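Local coordinates for protein probable dipeptidase (Pseudomonas aeruginosa, PDB 3B40) that probably hydrolyses dipeptides as a metal-dependent enzyme of the membrane dipeptidase (M19) family, at residues Met137-Pro142 with Gly167-Ala172; Phe161-Val166 with Val207-Ser212; Ala284-Phe289 with Gly317-Ala322; Arg176-Phe181 with Ala300-Asp305. The protein carries 11 engineered substitutions. One frame throughout, in Å; residues are numbered along the deposited sequence.

Contact 1: residues Met137-Pro142 with Gly167-Ala172; sequences MLNAYP and GNNDWA. Engineered in segment 167-172: Ala172 (natural residue Ser).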
# COMPACT_ATOMS: atom_id res chain seq x y z
N MET A 137 0.52 -8.07 6.06
CA MET A 137 -0.66 -8.80 5.63
C MET A 137 -1.65 -7.71 5.30
O MET A 137 -1.77 -6.74 6.05
CB MET A 137 -1.16 -9.71 6.78
CG MET A 137 -2.37 -10.57 6.46
SD MET A 137 -2.56 -12.11 7.41
CE MET A 137 -3.13 -11.47 8.93
N LEU A 138 -2.34 -7.82 4.17
CA LEU A 138 -3.35 -6.84 3.82
C LEU A 138 -4.58 -7.61 3.39
O LEU A 138 -4.48 -8.53 2.58
CB LEU A 138 -2.85 -5.88 2.72
CG LEU A 138 -3.73 -4.71 2.25
CD1 LEU A 138 -3.88 -3.65 3.33
CD2 LEU A 138 -3.12 -4.06 1.00
N ASN A 139 -5.72 -7.24 3.98
CA ASN A 139 -7.07 -7.76 3.65
C ASN A 139 -7.56 -8.87 4.59
O ASN A 139 -6.99 -9.97 4.63
CB ASN A 139 -7.13 -8.25 2.21
CG ASN A 139 -8.55 -8.34 1.68
OD1 ASN A 139 -9.51 -7.84 2.28
ND2 ASN A 139 -8.68 -8.94 0.50
N ALA A 140 -8.61 -8.58 5.36
CA ALA A 140 -9.18 -9.59 6.27
C ALA A 140 -10.04 -10.65 5.56
O ALA A 140 -10.39 -11.66 6.17
CB ALA A 140 -10.00 -8.90 7.36
N TYR A 141 -10.38 -10.42 4.29
CA TYR A 141 -11.20 -11.35 3.51
C TYR A 141 -10.78 -12.85 3.62
O TYR A 141 -11.62 -13.69 3.93
CB TYR A 141 -11.32 -10.89 2.05
CG TYR A 141 -12.05 -11.88 1.16
CD1 TYR A 141 -13.46 -11.92 1.14
CD2 TYR A 141 -11.34 -12.79 0.34
CE1 TYR A 141 -14.14 -12.83 0.33
CE2 TYR A 141 -12.03 -13.71 -0.47
CZ TYR A 141 -13.42 -13.72 -0.47
OH TYR A 141 -14.10 -14.61 -1.26
N PRO A 142 -9.49 -13.19 3.39
CA PRO A 142 -9.15 -14.62 3.50
C PRO A 142 -9.37 -15.26 4.88
O PRO A 142 -9.42 -16.50 4.98
CB PRO A 142 -7.67 -14.64 3.18
CG PRO A 142 -7.38 -13.36 2.45
CD PRO A 142 -8.33 -12.37 3.01
N GLY A 167 -13.03 -3.69 -2.11
CA GLY A 167 -14.11 -4.61 -1.74
C GLY A 167 -14.34 -4.59 -0.23
O GLY A 167 -13.39 -4.54 0.54
N ASN A 168 -15.60 -4.56 0.19
CA ASN A 168 -15.91 -4.68 1.62
C ASN A 168 -15.53 -6.07 2.07
O ASN A 168 -15.48 -7.00 1.26
CB ASN A 168 -17.41 -4.49 1.87
CG ASN A 168 -17.89 -3.05 1.66
OD1 ASN A 168 -17.11 -2.10 1.77
ND2 ASN A 168 -19.19 -2.88 1.40
N ASN A 169 -15.28 -6.25 3.36
CA ASN A 169 -15.20 -7.60 3.90
C ASN A 169 -15.91 -7.63 5.26
O ASN A 169 -16.42 -6.59 5.72
CB ASN A 169 -13.73 -8.10 3.99
CG ASN A 169 -12.91 -7.30 4.97
OD1 ASN A 169 -13.23 -7.26 6.19
ND2 ASN A 169 -11.85 -6.67 4.48
N ASP A 170 -15.96 -8.81 5.89
CA ASP A 170 -16.77 -9.00 7.10
C ASP A 170 -16.21 -8.38 8.38
O ASP A 170 -16.88 -8.36 9.40
CB ASP A 170 -17.06 -10.49 7.34
CG ASP A 170 -17.91 -11.09 6.23
OD1 ASP A 170 -18.70 -10.36 5.59
OD2 ASP A 170 -17.79 -12.27 5.99
N TRP A 171 -14.99 -7.88 8.31
CA TRP A 171 -14.33 -7.19 9.44
C TRP A 171 -14.38 -5.65 9.33
O TRP A 171 -14.47 -4.95 10.34
CB TRP A 171 -12.86 -7.62 9.49
CG TRP A 171 -12.63 -9.03 9.98
CD1 TRP A 171 -13.52 -10.07 9.94
CD2 TRP A 171 -11.44 -9.54 10.62
NE1 TRP A 171 -12.94 -11.21 10.49
CE2 TRP A 171 -11.67 -10.91 10.90
CE3 TRP A 171 -10.21 -8.98 10.95
CZ2 TRP A 171 -10.70 -11.73 11.52
CZ3 TRP A 171 -9.25 -9.79 11.56
CH2 TRP A 171 -9.50 -11.15 11.84
N ALA A 172 -14.28 -5.14 8.11
CA ALA A 172 -14.18 -3.70 7.89
C ALA A 172 -14.76 -3.33 6.53
O ALA A 172 -14.55 -4.07 5.55
CB ALA A 172 -12.71 -3.30 7.94
O HOH W 1 -11.33 -5.84 1.70
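Ala140 and Tyr141 come alongside Trp171 and Asn169 where the backbones draw closest, the CA atoms of Tyr141 and Asn169 lying 5.5 Å apart. The contact belongs to the TIM-barrel architecture of the family: 137-142 runs off the end of strand 131-138, whereas the segment 167-172 is part of the long loop that follows strand 160-162. The loop is shaped by an Asx turn at Asn169. Its CG sits between the backbone N and the carbonyl carbon (chi1 65°), and OD1 accepts from Trp171 N at 2.8 Å, in the carbonyl plane. The same OD1 takes a second bond from N of the engineered Ala172, which stands above that plane. Two backbone N-H groups therefore fix the rotation of the amide and direct ND2 toward Asn139. There ND2 gives OD1 of Asn139 a weak, bent bond of 3.4 Å (129° at the hydrogen), while Phe163 O accepts from ND2 as well. The two amides pass in antiparallel sense, their planes 45° apart. The other atom of the Asn139 amide, ND2, donates to Gly69 O. Next to this polar pair, Ala140 CB lies 3.3 Å above the plane of the Trp171 indole, displaced from the ring centre toward its margin, and comes within 3.6 Å of Trp171 CE3. Tyr141 adds a lighter apolar contact through CB, and its ring reaches over to helix 87-108. One water links the two segments: it accepts from Asn169 ND2 at 2.9 Å and is 2.8 Å from Asn139 OD1 and 2.7 Å from Gly167 O.

Contact 2: residues Phe161-Val166 with Val207-Ser212; sequences FGFSYV and VIIDVS. Engineered in segment 161-166: Ser164 (natural residue Asn).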
# COMPACT_ATOMS: atom_id res chain seq x y z
N PHE A 161 -0.76 -5.42 9.85
CA PHE A 161 -2.01 -5.94 9.29
C PHE A 161 -2.93 -4.78 8.87
O PHE A 161 -3.23 -3.86 9.67
CB PHE A 161 -2.73 -6.84 10.34
CG PHE A 161 -4.08 -7.37 9.88
CD1 PHE A 161 -5.27 -6.79 10.32
CD2 PHE A 161 -4.15 -8.43 9.00
CE1 PHE A 161 -6.52 -7.28 9.89
CE2 PHE A 161 -5.40 -8.91 8.56
CZ PHE A 161 -6.57 -8.34 8.99
N GLY A 162 -3.32 -4.81 7.61
CA GLY A 162 -4.34 -3.88 7.12
C GLY A 162 -5.62 -4.65 6.91
O GLY A 162 -5.62 -5.71 6.29
N PHE A 163 -6.71 -4.17 7.47
CA PHE A 163 -8.00 -4.83 7.34
C PHE A 163 -8.52 -4.89 5.92
O PHE A 163 -9.29 -5.80 5.58
CB PHE A 163 -9.04 -4.03 8.11
CG PHE A 163 -8.96 -4.22 9.60
CD1 PHE A 163 -9.93 -4.96 10.24
CD2 PHE A 163 -7.95 -3.61 10.37
CE1 PHE A 163 -9.90 -5.13 11.64
CE2 PHE A 163 -7.90 -3.79 11.74
CZ PHE A 163 -8.89 -4.53 12.38
N SER A 164 -8.17 -3.90 5.11
CA SER A 164 -8.89 -3.71 3.86
C SER A 164 -8.05 -3.77 2.64
O SER A 164 -6.86 -3.51 2.68
CB SER A 164 -9.65 -2.38 3.85
OG SER A 164 -10.58 -2.31 4.91
N TYR A 165 -8.71 -4.13 1.54
CA TYR A 165 -8.27 -3.82 0.20
C TYR A 165 -9.48 -3.19 -0.52
O TYR A 165 -10.37 -2.61 0.13
CB TYR A 165 -7.75 -5.10 -0.48
CG TYR A 165 -7.02 -4.90 -1.80
CD1 TYR A 165 -5.80 -4.21 -1.87
CD2 TYR A 165 -7.55 -5.44 -2.97
CE1 TYR A 165 -5.12 -4.04 -3.12
CE2 TYR A 165 -6.92 -5.26 -4.20
CZ TYR A 165 -5.69 -4.57 -4.27
OH TYR A 165 -5.08 -4.45 -5.50
N VAL A 166 -9.49 -3.26 -1.84
CA VAL A 166 -10.71 -3.03 -2.65
C VAL A 166 -11.77 -4.10 -2.27
O VAL A 166 -11.44 -5.28 -2.10
CB VAL A 166 -10.36 -3.09 -4.17
CG1 VAL A 166 -11.60 -2.92 -5.02
CG2 VAL A 166 -9.38 -1.98 -4.53
N VAL A 207 1.13 -6.04 16.76
CA VAL A 207 1.10 -5.98 15.30
C VAL A 207 0.61 -4.61 14.91
O VAL A 207 -0.38 -4.13 15.49
CB VAL A 207 0.17 -7.08 14.70
CG1 VAL A 207 -0.07 -6.85 13.17
CG2 VAL A 207 0.78 -8.42 14.92
N ILE A 208 1.32 -3.96 13.98
CA ILE A 208 0.96 -2.62 13.55
C ILE A 208 -0.37 -2.70 12.81
O ILE A 208 -0.50 -3.50 11.87
CB ILE A 208 2.02 -1.98 12.59
CG1 ILE A 208 3.41 -1.89 13.24
CG2 ILE A 208 1.57 -0.57 12.16
CD1 ILE A 208 4.56 -1.79 12.22
N ILE A 209 -1.34 -1.90 13.22
CA ILE A 209 -2.58 -1.75 12.44
C ILE A 209 -2.42 -0.76 11.29
O ILE A 209 -2.00 0.39 11.50
CB ILE A 209 -3.79 -1.33 13.32
CG1 ILE A 209 -4.06 -2.38 14.42
CG2 ILE A 209 -5.06 -1.09 12.39
CD1 ILE A 209 -4.89 -1.86 15.59
N ASP A 210 -2.76 -1.21 10.08
CA ASP A 210 -2.63 -0.44 8.84
C ASP A 210 -4.02 -0.01 8.34
O ASP A 210 -4.88 -0.86 8.11
CB ASP A 210 -1.90 -1.29 7.79
CG ASP A 210 -1.75 -0.61 6.43
OD1 ASP A 210 -2.04 0.60 6.29
OD2 ASP A 210 -1.34 -1.33 5.50
N VAL A 211 -4.24 1.30 8.23
CA VAL A 211 -5.54 1.81 7.85
C VAL A 211 -5.68 2.18 6.37
O VAL A 211 -6.76 2.57 5.96
CB VAL A 211 -6.00 3.00 8.76
CG1 VAL A 211 -5.97 2.58 10.24
CG2 VAL A 211 -5.12 4.22 8.51
N SER A 212 -4.62 2.05 5.56
CA SER A 212 -4.75 2.33 4.12
C SER A 212 -5.79 1.36 3.54
O SER A 212 -5.75 0.19 3.90
CB SER A 212 -3.41 2.18 3.40
OG SER A 212 -2.57 3.29 3.66
O HOH W 2 -6.13 -1.74 5.64
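Phe161 and Ile209 face each other on adjacent parallel strands, their CA atoms 5.3 Å apart, and the two runs diverge by 29° in direction. Strand 160-162, helix 193-205 and strand 208-210 form a beta-alpha-beta crossover of the TIM barrel, and the backbone bonds provide the evidence for the pairing. Phe161 N donates to Ile208 O at 2.8 Å, and Asp210 N donates to Phe161 O at 2.7 Å. One residue of the first strand is thus gripped from both sides of the Ile209 position. Beyond this pair the strands stay close without a regular bond: Gly162 CA makes a CH···O contact with Asp210 O at 3.2 Å. On the face carrying Phe161 and Ile209, Val207 CG1 packs on Phe161 CB at 3.9 Å. The Phe161 ring then swings away from the second strand, its CG anti to the backbone N (chi1 177°), and its CE1 comes to lie over the centre of the Phe163 ring. Phe163 in turn offers its edge to Ile209, with CG2 of the isoleucine in the ring plane and 4.0 Å from CE2. Helix 193-205 covers this apolar face through Leu202 and Ala198. Asp210 points to the other face. Its OD1 accepts from Ser212 N, which closes an Asx turn, and OD2 is bonded to Ser233 on the next strand. Past the Gly162-Asp210 pair, a single water joins the two segments, accepting from N of the engineered Ser164 and donating to Asp210 O and, at 2.6 Å, to Ser212 O.

Contact 3: residues Ala284-Phe289 with Gly317-Ala322; sequences ALRARF and GEYASA. With MG (magnesium ion), chain D.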
# COMPACT_ATOMS: atom_id res chain seq x y z
N ALA A 284 -17.31 9.06 -22.80
CA ALA A 284 -17.80 8.38 -24.02
C ALA A 284 -18.05 6.91 -23.74
O ALA A 284 -19.05 6.35 -24.19
CB ALA A 284 -16.82 8.56 -25.19
N LEU A 285 -17.15 6.27 -22.97
CA LEU A 285 -17.32 4.85 -22.63
C LEU A 285 -18.52 4.64 -21.71
O LEU A 285 -19.28 3.71 -21.90
CB LEU A 285 -16.05 4.28 -22.00
CG LEU A 285 -16.09 2.91 -21.32
CD1 LEU A 285 -16.22 1.82 -22.37
CD2 LEU A 285 -14.84 2.69 -20.54
N ARG A 286 -18.66 5.51 -20.73
CA ARG A 286 -19.75 5.43 -19.77
C ARG A 286 -21.10 5.53 -20.51
O ARG A 286 -21.98 4.69 -20.34
CB ARG A 286 -19.57 6.53 -18.71
CG ARG A 286 -18.52 6.17 -17.64
CD ARG A 286 -18.26 7.33 -16.68
NE ARG A 286 -19.44 7.52 -15.83
CZ ARG A 286 -19.71 6.77 -14.78
NH1 ARG A 286 -18.85 5.80 -14.41
NH2 ARG A 286 -20.83 6.97 -14.10
N ALA A 287 -21.23 6.54 -21.36
CA ALA A 287 -22.36 6.69 -22.29
C ALA A 287 -22.73 5.43 -23.11
O ALA A 287 -23.91 5.10 -23.23
CB ALA A 287 -22.13 7.88 -23.20
N ARG A 288 -21.76 4.70 -23.66
CA ARG A 288 -22.14 3.45 -24.37
C ARG A 288 -22.52 2.27 -23.49
O ARG A 288 -23.05 1.27 -23.98
CB ARG A 288 -21.15 3.01 -25.48
CG ARG A 288 -19.69 3.04 -25.14
CD ARG A 288 -18.84 2.54 -26.33
NE ARG A 288 -18.65 1.07 -26.25
CZ ARG A 288 -17.47 0.43 -26.14
NH1 ARG A 288 -16.32 1.10 -26.14
NH2 ARG A 288 -17.44 -0.89 -26.07
N PHE A 289 -22.28 2.39 -22.18
CA PHE A 289 -22.74 1.37 -21.23
C PHE A 289 -23.88 1.88 -20.35
O PHE A 289 -24.17 1.31 -19.31
CB PHE A 289 -21.58 0.86 -20.36
CG PHE A 289 -20.65 -0.05 -21.09
CD1 PHE A 289 -20.81 -1.44 -21.01
CD2 PHE A 289 -19.65 0.47 -21.89
CE1 PHE A 289 -19.95 -2.29 -21.70
CE2 PHE A 289 -18.79 -0.38 -22.58
CZ PHE A 289 -18.95 -1.76 -22.48
N GLY A 317 -16.75 -7.38 -17.72
CA GLY A 317 -15.47 -7.63 -18.36
C GLY A 317 -15.13 -6.63 -19.44
O GLY A 317 -14.05 -6.06 -19.44
N GLU A 318 -16.07 -6.40 -20.36
CA GLU A 318 -15.88 -5.46 -21.46
C GLU A 318 -15.65 -4.03 -20.99
O GLU A 318 -14.74 -3.33 -21.47
CB GLU A 318 -17.08 -5.49 -22.39
CG GLU A 318 -16.89 -6.39 -23.59
CD GLU A 318 -17.93 -6.14 -24.63
OE1 GLU A 318 -18.59 -7.12 -25.07
OE2 GLU A 318 -18.12 -4.96 -25.02
N TYR A 319 -16.49 -3.59 -20.07
CA TYR A 319 -16.40 -2.24 -19.53
C TYR A 319 -15.11 -2.02 -18.71
O TYR A 319 -14.35 -1.09 -19.01
CB TYR A 319 -17.65 -1.94 -18.69
CG TYR A 319 -17.57 -0.62 -18.01
CD1 TYR A 319 -17.77 0.56 -18.71
CD2 TYR A 319 -17.28 -0.54 -16.64
CE1 TYR A 319 -17.67 1.80 -18.06
CE2 TYR A 319 -17.18 0.67 -16.00
CZ TYR A 319 -17.38 1.84 -16.70
OH TYR A 319 -17.28 3.05 -16.04
N ALA A 320 -14.91 -2.85 -17.68
CA ALA A 320 -13.66 -2.86 -16.87
C ALA A 320 -12.40 -2.85 -17.75
O ALA A 320 -11.53 -1.99 -17.60
CB ALA A 320 -13.64 -4.08 -15.89
N SER A 321 -12.31 -3.79 -18.69
CA SER A 321 -11.14 -3.85 -19.60
C SER A 321 -10.94 -2.54 -20.32
O SER A 321 -9.84 -1.97 -20.30
CB SER A 321 -11.23 -4.98 -20.60
OG SER A 321 -11.41 -6.21 -19.90
N ALA A 322 -12.01 -2.02 -20.92
CA ALA A 322 -11.94 -0.74 -21.62
C ALA A 322 -11.59 0.44 -20.73
O ALA A 322 -10.87 1.35 -21.16
CB ALA A 322 -13.26 -0.45 -22.36
MG MG D . -19.28 -5.31 -26.99
O HOH W 3 -15.69 5.31 -15.46
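Glu318 OE2 binds a magnesium ion at 2.3 Å and lies 4.2 Å from Phe289 CZ across the contact; OE1 stands farther from the ion, at 2.7 Å. Arg288 NH2 remains 4.3 Å from Glu318 OE2, which sits near the guanidinium plane. A second polar group lies at Tyr319, whose OH is 2.8 Å from a water. That water links it to Arg286 NH1, though its bond to NH1 is long and weak. The arginine is directed mainly by other partners: NH2 forms a salt bridge with Asp305 and NE donates to Pro292 O. Toward the ring of Tyr319 the contact turns apolar. Helices 276-288 and 313-328 run antiparallel here, with short-segment axes 176° apart in direction and 11.0 Å apart at closest approach, and the aromatic side chains span that wide spacing. CG of Tyr319, anti to its backbone N (chi1 175°), reaches toward the other helix. The ring presents an edge to the face of Phe289 in a T-shaped stack, the centroids 5.2 Å apart and the planes at 64°. Tyr319 CB adds a CH-pi contact over the same ring. Leu285 crosses the tyrosine obliquely, CG to CE1, and its CD1 meets Ala322 CB. The chemistry is thus graded from a hydrated polar end through an aromatic core to a charged outer edge, where the cation and the arginine would both be expected to favour an ionised Glu318.

Contact 4: residues Arg176-Phe181 with Ala300-Asp305; sequences RPLPFF and ALMPGD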
# COMPACT_ATOMS: atom_id res chain seq x y z
N ARG A 176 -13.34 1.61 -1.05
CA ARG A 176 -13.66 1.32 -2.45
C ARG A 176 -14.52 0.07 -2.53
O ARG A 176 -14.01 -1.01 -2.90
CB ARG A 176 -12.38 1.14 -3.27
CG ARG A 176 -11.68 2.48 -3.57
CD ARG A 176 -10.47 2.25 -4.47
NE ARG A 176 -9.38 1.57 -3.75
CZ ARG A 176 -8.19 1.31 -4.28
NH1 ARG A 176 -7.25 0.70 -3.55
NH2 ARG A 176 -7.93 1.66 -5.55
N PRO A 177 -15.81 0.20 -2.16
CA PRO A 177 -16.73 -0.91 -2.33
C PRO A 177 -16.83 -1.27 -3.82
O PRO A 177 -16.86 -0.36 -4.69
CB PRO A 177 -18.09 -0.38 -1.79
CG PRO A 177 -17.95 1.08 -1.59
CD PRO A 177 -16.46 1.43 -1.63
N LEU A 178 -16.82 -2.56 -4.12
CA LEU A 178 -16.97 -2.98 -5.52
C LEU A 178 -18.37 -3.48 -5.87
O LEU A 178 -18.84 -4.48 -5.29
CB LEU A 178 -16.03 -4.11 -5.86
CG LEU A 178 -14.55 -3.85 -6.06
CD1 LEU A 178 -13.99 -5.09 -6.78
CD2 LEU A 178 -14.33 -2.55 -6.86
N PRO A 179 -18.98 -2.86 -6.88
CA PRO A 179 -20.31 -3.29 -7.32
C PRO A 179 -20.29 -4.70 -7.93
O PRO A 179 -21.29 -5.40 -7.86
CB PRO A 179 -20.69 -2.24 -8.36
CG PRO A 179 -19.42 -1.70 -8.87
CD PRO A 179 -18.47 -1.73 -7.68
N PHE A 180 -19.15 -5.12 -8.48
CA PHE A 180 -18.96 -6.52 -8.88
C PHE A 180 -19.10 -7.56 -7.74
O PHE A 180 -19.47 -8.72 -7.99
CB PHE A 180 -17.60 -6.67 -9.57
CG PHE A 180 -17.45 -7.96 -10.34
CD1 PHE A 180 -18.19 -8.19 -11.50
CD2 PHE A 180 -16.54 -8.92 -9.93
CE1 PHE A 180 -18.06 -9.40 -12.24
CE2 PHE A 180 -16.39 -10.13 -10.65
CZ PHE A 180 -17.14 -10.36 -11.81
N PHE A 181 -18.81 -7.15 -6.50
CA PHE A 181 -18.99 -8.01 -5.29
C PHE A 181 -20.36 -7.79 -4.62
O PHE A 181 -20.62 -8.29 -3.52
CB PHE A 181 -17.90 -7.69 -4.25
CG PHE A 181 -16.49 -8.00 -4.70
CD1 PHE A 181 -16.24 -8.83 -5.80
CD2 PHE A 181 -15.39 -7.51 -3.96
CE1 PHE A 181 -14.91 -9.12 -6.20
CE2 PHE A 181 -14.07 -7.80 -4.33
CZ PHE A 181 -13.83 -8.60 -5.46
N ALA A 300 -14.14 6.92 -11.89
CA ALA A 300 -13.26 7.08 -13.04
C ALA A 300 -12.11 6.11 -12.90
O ALA A 300 -11.61 5.58 -13.90
CB ALA A 300 -12.71 8.51 -13.10
N LEU A 301 -11.67 5.88 -11.66
CA LEU A 301 -10.44 5.11 -11.40
C LEU A 301 -10.71 3.63 -11.22
O LEU A 301 -9.79 2.82 -11.16
CB LEU A 301 -9.69 5.67 -10.18
CG LEU A 301 -9.26 7.14 -10.24
CD1 LEU A 301 -8.64 7.58 -8.91
CD2 LEU A 301 -8.28 7.39 -11.38
N MET A 302 -12.00 3.28 -11.13
CA MET A 302 -12.39 1.89 -10.97
C MET A 302 -13.85 1.78 -11.39
O MET A 302 -14.58 2.79 -11.35
CB MET A 302 -12.22 1.50 -9.50
CG MET A 302 -13.25 2.19 -8.60
SD MET A 302 -13.61 1.28 -7.10
CE MET A 302 -14.70 2.48 -6.28
N PRO A 303 -14.28 0.60 -11.86
CA PRO A 303 -15.71 0.40 -12.13
C PRO A 303 -16.55 0.38 -10.85
O PRO A 303 -16.88 -0.69 -10.35
CB PRO A 303 -15.74 -0.96 -12.83
CG PRO A 303 -14.47 -1.63 -12.42
CD PRO A 303 -13.47 -0.55 -12.28
N GLY A 304 -16.92 1.56 -10.35
CA GLY A 304 -17.53 1.68 -9.01
C GLY A 304 -19.04 1.94 -8.97
O GLY A 304 -19.67 1.90 -7.91
N ASP A 305 -19.63 2.22 -10.12
CA ASP A 305 -21.07 2.54 -10.17
C ASP A 305 -21.90 1.41 -9.60
O ASP A 305 -21.73 0.25 -9.99
CB ASP A 305 -21.53 2.83 -11.59
CG ASP A 305 -20.81 4.01 -12.19
OD1 ASP A 305 -21.46 5.07 -12.35
OD2 ASP A 305 -19.60 3.89 -12.51
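Two long loops of the TIM-barrel architecture pack against each other here: 176-181 lies between strand 160-162 and helix 193-205, whereas the segment 300-305 lies between helices 276-288 and 313-328. The second loop bends in an inverse gamma turn centred on Pro303 (psi 83°), and the first enters a short 3-10 segment at Pro179. Pro179 makes one cluster of contacts. Its ring is pushed in among backbone carbonyls, CG approaching Pro303 O to 3.1 Å and CB approaching Asp305 O to 3.2 Å. Both approaches are tight; CG also nears Asp305 O, and CD lies close to Pro303 O and Gly304 CA. Met302 makes the other cluster. Its CG takes the crowded position between the backbone N and the carbonyl carbon (chi1 69°), and beyond it the chain is extended, which carries the thioether across to 176-181. There SD touches Leu178 CD2 at 3.9 Å and Arg176 CB at 4.0 Å, while the terminal CE is 3.9 Å from Pro177 O. Arg176 contributes its aliphatic CB and CG to this packing; its NH1 is bonded to Gln213. The CB of Asp305 points away from 176-181, and its OD1 forms a salt bridge with Arg286. Phe316, Tyr319 and Tyr324 of helix 313-328 also pack on Pro303. The arrangement is packing between the loop that follows strand 160-162 and the loop joining helices 276-288 and 313-328 in this barrel protein, shaped by an inverse gamma turn and a 3-10 turn.

Contacts 1 and 2 share the sheet: their centres are 9 Å apart, and probable hydrogen bonds join Asn139 N to Gly162 O (2.8 Å) and Ala140 N to Phe163 O (2.9 Å). The loop running on from contact 2 supplies both 167-172 and 176-181, and Gly167 N to Arg176 O (3.0 Å) ties contact 1 to contact 4. Contact 4 leads on to contact 3 through the salt bridge Arg286 NH2 to Asp305 OD1 (2.7 Å). Contact 3's nearest atoms are about 11 Å from contact 2 and 14 Å from contact 1. Its magnesium is held by Glu318, on a contact centred 27 Å from the chain's centre; the Tyr141 side chain lies about 12 Å from a calcium ion.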